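Local coordinates for protein glutamate--tRNA ligase (Elizabethkingia anophelis, PDB 6B1Z) that probably attaches glutamate to its cognate tRNA in an ATP-dependent reaction, as a class I glutamyl-tRNA synthetase, at residues E370-V382 and K402-A414. Sequence-based numbering, arbitrary orientation. Where two conformers were deposited one is given.
With EDO (1,2-ethanediol), chain X.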
# COMPACT_ATOMS: atom_id res chain seq x y z
N GLU A 370 -19.82 -10.64 -2.36
CA GLU A 370 -18.53 -11.27 -2.61
C GLU A 370 -18.61 -12.78 -2.39
O GLU A 370 -18.00 -13.55 -3.13
CB GLU A 370 -17.45 -10.64 -1.75
CG GLU A 370 -16.04 -11.19 -2.03
CD GLU A 370 -15.54 -10.90 -3.45
OE1 GLU A 370 -16.02 -9.93 -4.09
OE2 GLU A 370 -14.66 -11.65 -3.93
N PHE A 371 -19.36 -13.21 -1.38
CA PHE A 371 -19.49 -14.65 -1.15
C PHE A 371 -20.12 -15.34 -2.35
O PHE A 371 -19.67 -16.41 -2.76
CB PHE A 371 -20.30 -14.91 0.13
CG PHE A 371 -20.42 -16.37 0.48
CD1 PHE A 371 -19.28 -17.15 0.68
CD2 PHE A 371 -21.66 -16.95 0.65
CE1 PHE A 371 -19.40 -18.50 1.02
CE2 PHE A 371 -21.78 -18.30 0.99
CZ PHE A 371 -20.64 -19.07 1.18
N LYS A 372 -21.18 -14.75 -2.92
CA LYS A 372 -21.81 -15.35 -4.09
C LYS A 372 -20.86 -15.39 -5.28
O LYS A 372 -20.95 -16.30 -6.11
CB LYS A 372 -23.09 -14.58 -4.45
CG LYS A 372 -24.23 -14.84 -3.46
CD LYS A 372 -25.48 -14.06 -3.83
CE LYS A 372 -26.07 -14.55 -5.14
NZ LYS A 372 -27.47 -14.06 -5.34
N LYS A 373 -19.98 -14.39 -5.39
CA LYS A 373 -18.97 -14.39 -6.44
C LYS A 373 -18.00 -15.56 -6.25
O LYS A 373 -17.68 -16.27 -7.21
CB LYS A 373 -18.23 -13.05 -6.43
CG LYS A 373 -17.22 -12.82 -7.53
CD LYS A 373 -16.76 -11.36 -7.50
CE LYS A 373 -15.76 -11.04 -8.60
NZ LYS A 373 -14.48 -11.78 -8.41
N VAL A 374 -17.57 -15.80 -5.02
CA VAL A 374 -16.69 -16.95 -4.77
C VAL A 374 -17.40 -18.25 -5.11
O VAL A 374 -16.82 -19.14 -5.74
CB VAL A 374 -16.18 -16.93 -3.31
CG1 VAL A 374 -15.36 -18.19 -3.01
CG2 VAL A 374 -15.33 -15.69 -3.06
N LEU A 375 -18.67 -18.38 -4.71
CA LEU A 375 -19.41 -19.60 -5.02
C LEU A 375 -19.50 -19.81 -6.53
O LEU A 375 -19.26 -20.92 -7.03
CB LEU A 375 -20.82 -19.55 -4.41
CG LEU A 375 -20.90 -19.54 -2.87
CD1 LEU A 375 -22.34 -19.71 -2.40
CD2 LEU A 375 -20.02 -20.61 -2.27
N ALA A 376 -19.83 -18.75 -7.27
CA ALA A 376 -19.95 -18.87 -8.72
C ALA A 376 -18.63 -19.29 -9.35
O ALA A 376 -18.61 -20.13 -10.26
CB ALA A 376 -20.45 -17.56 -9.31
N GLU A 377 -17.51 -18.75 -8.85
CA GLU A 377 -16.19 -19.13 -9.36
C GLU A 377 -15.89 -20.60 -9.11
O GLU A 377 -15.08 -21.19 -9.84
CB GLU A 377 -15.10 -18.27 -8.72
CG GLU A 377 -15.07 -16.82 -9.19
CD GLU A 377 -14.12 -15.95 -8.38
OE1 GLU A 377 -13.50 -16.47 -7.42
OE2 GLU A 377 -14.00 -14.75 -8.70
N ASN A 378 -16.53 -21.21 -8.12
CA ASN A 378 -16.36 -22.62 -7.81
C ASN A 378 -17.53 -23.48 -8.28
O ASN A 378 -17.69 -24.61 -7.80
CB ASN A 378 -16.13 -22.79 -6.30
CG ASN A 378 -14.77 -22.28 -5.87
OD1 ASN A 378 -13.77 -22.99 -5.95
ND2 ASN A 378 -14.72 -21.03 -5.42
N ASN A 379 -18.35 -22.95 -9.19
CA ASN A 379 -19.46 -23.70 -9.79
C ASN A 379 -20.42 -24.22 -8.72
O ASN A 379 -20.91 -25.34 -8.80
CB ASN A 379 -18.95 -24.84 -10.66
CG ASN A 379 -18.01 -24.37 -11.76
OD1 ASN A 379 -18.24 -23.34 -12.39
ND2 ASN A 379 -16.94 -25.12 -11.98
N VAL A 380 -20.69 -23.39 -7.71
CA VAL A 380 -21.62 -23.74 -6.64
C VAL A 380 -22.74 -22.72 -6.64
O VAL A 380 -22.50 -21.52 -6.82
CB VAL A 380 -20.92 -23.80 -5.27
CG1 VAL A 380 -21.93 -23.72 -4.14
CG2 VAL A 380 -20.10 -25.09 -5.15
N GLU A 381 -23.97 -23.19 -6.43
CA GLU A 381 -25.13 -22.31 -6.33
C GLU A 381 -25.94 -22.71 -5.10
O GLU A 381 -26.18 -23.90 -4.87
CB GLU A 381 -26.01 -22.40 -7.58
N VAL A 382 -26.35 -21.71 -4.31
CA VAL A 382 -27.21 -21.95 -3.16
C VAL A 382 -28.17 -20.76 -3.06
O VAL A 382 -27.93 -19.70 -3.62
CB VAL A 382 -26.39 -22.15 -1.87
CG1 VAL A 382 -25.83 -20.84 -1.34
CG2 VAL A 382 -27.18 -22.90 -0.81
N LYS A 402 -13.48 -15.35 1.07
CA LYS A 402 -13.32 -16.63 0.38
C LYS A 402 -13.14 -17.79 1.35
O LYS A 402 -13.46 -18.94 1.00
CB LYS A 402 -12.13 -16.57 -0.59
CG LYS A 402 -10.76 -16.60 0.08
CD LYS A 402 -9.62 -16.41 -0.92
CE LYS A 402 -8.42 -15.73 -0.25
NZ LYS A 402 -7.53 -14.99 -1.21
N ASP A 403 -12.64 -17.53 2.57
CA ASP A 403 -12.46 -18.58 3.57
C ASP A 403 -13.79 -19.23 3.92
O ASP A 403 -13.83 -20.41 4.31
CB ASP A 403 -11.85 -18.04 4.87
CG ASP A 403 -10.49 -17.42 4.69
OD1 ASP A 403 -9.84 -17.62 3.64
OD2 ASP A 403 -10.06 -16.75 5.66
N ILE A 404 -14.89 -18.47 3.85
CA ILE A 404 -16.20 -19.01 4.19
C ILE A 404 -16.57 -20.17 3.26
O ILE A 404 -17.22 -21.14 3.69
CB ILE A 404 -17.25 -17.88 4.14
CG1 ILE A 404 -16.90 -16.81 5.18
CG2 ILE A 404 -18.67 -18.44 4.41
CD1 ILE A 404 -17.80 -15.58 5.10
N TYR A 405 -16.16 -20.12 2.00
CA TYR A 405 -16.31 -21.28 1.13
C TYR A 405 -15.18 -22.29 1.32
O TYR A 405 -15.43 -23.48 1.52
CB TYR A 405 -16.37 -20.86 -0.34
CG TYR A 405 -16.36 -22.08 -1.25
CD1 TYR A 405 -17.48 -22.89 -1.36
CD2 TYR A 405 -15.22 -22.44 -1.96
CE1 TYR A 405 -17.47 -24.02 -2.16
CE2 TYR A 405 -15.19 -23.56 -2.76
CZ TYR A 405 -16.33 -24.35 -2.86
OH TYR A 405 -16.31 -25.47 -3.65
N ASN A 406 -13.94 -21.83 1.25
CA ASN A 406 -12.83 -22.78 1.19
C ASN A 406 -12.74 -23.63 2.45
O ASN A 406 -12.31 -24.78 2.38
CB ASN A 406 -11.52 -22.03 0.96
CG ASN A 406 -11.40 -21.51 -0.45
OD1 ASN A 406 -11.86 -22.16 -1.40
ND2 ASN A 406 -10.78 -20.36 -0.61
N ASP A 407 -13.13 -23.07 3.60
CA ASP A 407 -13.15 -23.81 4.85
C ASP A 407 -14.52 -24.37 5.18
O ASP A 407 -14.70 -24.94 6.26
CB ASP A 407 -12.66 -22.93 6.01
CG ASP A 407 -11.22 -22.47 5.82
OD1 ASP A 407 -10.46 -23.10 5.06
OD2 ASP A 407 -10.85 -21.44 6.43
N GLY A 408 -15.49 -24.21 4.28
CA GLY A 408 -16.83 -24.73 4.49
C GLY A 408 -17.34 -25.55 3.33
O GLY A 408 -18.54 -25.50 3.00
N LYS A 409 -16.45 -26.32 2.70
CA LYS A 409 -16.86 -27.05 1.51
C LYS A 409 -17.90 -28.11 1.81
O LYS A 409 -18.68 -28.47 0.92
CB LYS A 409 -15.64 -27.65 0.82
CG LYS A 409 -14.75 -26.61 0.13
CD LYS A 409 -13.59 -27.25 -0.60
CE LYS A 409 -12.67 -26.19 -1.20
NZ LYS A 409 -11.50 -26.80 -1.89
N PHE A 410 -17.96 -28.59 3.06
CA PHE A 410 -18.97 -29.57 3.48
C PHE A 410 -20.39 -29.04 3.42
O PHE A 410 -21.32 -29.84 3.50
CB PHE A 410 -18.66 -30.05 4.90
CG PHE A 410 -18.25 -28.94 5.82
CD1 PHE A 410 -16.91 -28.72 6.09
CD2 PHE A 410 -19.20 -28.10 6.38
CE1 PHE A 410 -16.51 -27.67 6.92
CE2 PHE A 410 -18.82 -27.05 7.22
CZ PHE A 410 -17.47 -26.84 7.49
N PHE A 411 -20.59 -27.73 3.29
CA PHE A 411 -21.95 -27.23 3.09
C PHE A 411 -22.47 -27.57 1.71
O PHE A 411 -23.68 -27.60 1.50
CB PHE A 411 -22.02 -25.71 3.30
CG PHE A 411 -21.91 -25.28 4.73
CD1 PHE A 411 -22.89 -25.61 5.66
CD2 PHE A 411 -20.85 -24.49 5.14
CE1 PHE A 411 -22.80 -25.19 6.98
CE2 PHE A 411 -20.74 -24.07 6.47
CZ PHE A 411 -21.72 -24.42 7.38
N PHE A 412 -21.56 -27.81 0.76
CA PHE A 412 -21.91 -27.94 -0.65
C PHE A 412 -21.51 -29.28 -1.26
O PHE A 412 -22.03 -29.62 -2.33
CB PHE A 412 -21.25 -26.81 -1.44
CG PHE A 412 -21.34 -25.47 -0.77
CD1 PHE A 412 -22.52 -24.73 -0.84
CD2 PHE A 412 -20.27 -24.95 -0.06
CE1 PHE A 412 -22.61 -23.50 -0.22
CE2 PHE A 412 -20.36 -23.72 0.56
CZ PHE A 412 -21.53 -23.00 0.48
N HIS A 413 -20.62 -30.04 -0.61
CA HIS A 413 -20.09 -31.29 -1.16
C HIS A 413 -20.05 -32.35 -0.08
O HIS A 413 -19.60 -32.07 1.04
CB HIS A 413 -18.68 -31.09 -1.73
CG HIS A 413 -18.55 -29.90 -2.63
ND1 HIS A 413 -19.09 -29.86 -3.90
CD2 HIS A 413 -17.92 -28.71 -2.45
CE1 HIS A 413 -18.80 -28.70 -4.46
NE2 HIS A 413 -18.10 -27.98 -3.60
N ALA A 414 -20.51 -33.56 -0.40
CA ALA A 414 -20.43 -34.66 0.55
C ALA A 414 -19.00 -35.17 0.66
O ALA A 414 -18.23 -35.11 -0.30
CB ALA A 414 -21.35 -35.80 0.14
C1 EDO X . -7.76 -20.43 5.55
O1 EDO X . -8.21 -21.24 6.65
C2 EDO X . -7.44 -21.30 4.34
O2 EDO X . -8.64 -21.67 3.64
O HOH W 1 -11.36 -23.12 -3.85
O HOH W 2 -11.96 -20.39 -4.06
O HOH W 3 -13.99 -26.00 -4.97
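Y405 lies against V374, L375, N378 and V380, and carries much of this contact. Its CG stands anti to the backbone N (chi1 173°), which sends the ring across the end of helix 370-377. L375 CD2 comes within 3.5 Å of Y405 CD1 and also touches F412 CZ. On the buried side the packing is close and apolar. I404 CG2 meets F371 CE1 at 3.5 Å, and the backbone N of Y405 sits at the edge of the F371 ring. I391 and M394 of helix 384-394 touch F371 and I404 respectively. Toward the partly exposed end, V380 CG1 touches F412 CD1 at 3.5 Å.

The N378 side is wetter. The N378 amide plane is tilted 32° to the Y405 ring, and N378 CG is 3.4 Å from Y405 CE2. N378 ND2 donates to V374 O at 2.8 Å, which helps to fix the amide. Two waters link N378 to N406, and a third joins N378 OD1 to Y405 OH. No direct hydrogen bond crosses the contact. Y405 OH also bonds H413 NE2 (3.1 Å).

The axes of segments 370-377 and 402-406 cross at -42°. Helix 370-377 ends in a Schellman motif at N379, within the helical anticodon-binding domain of this synthetase.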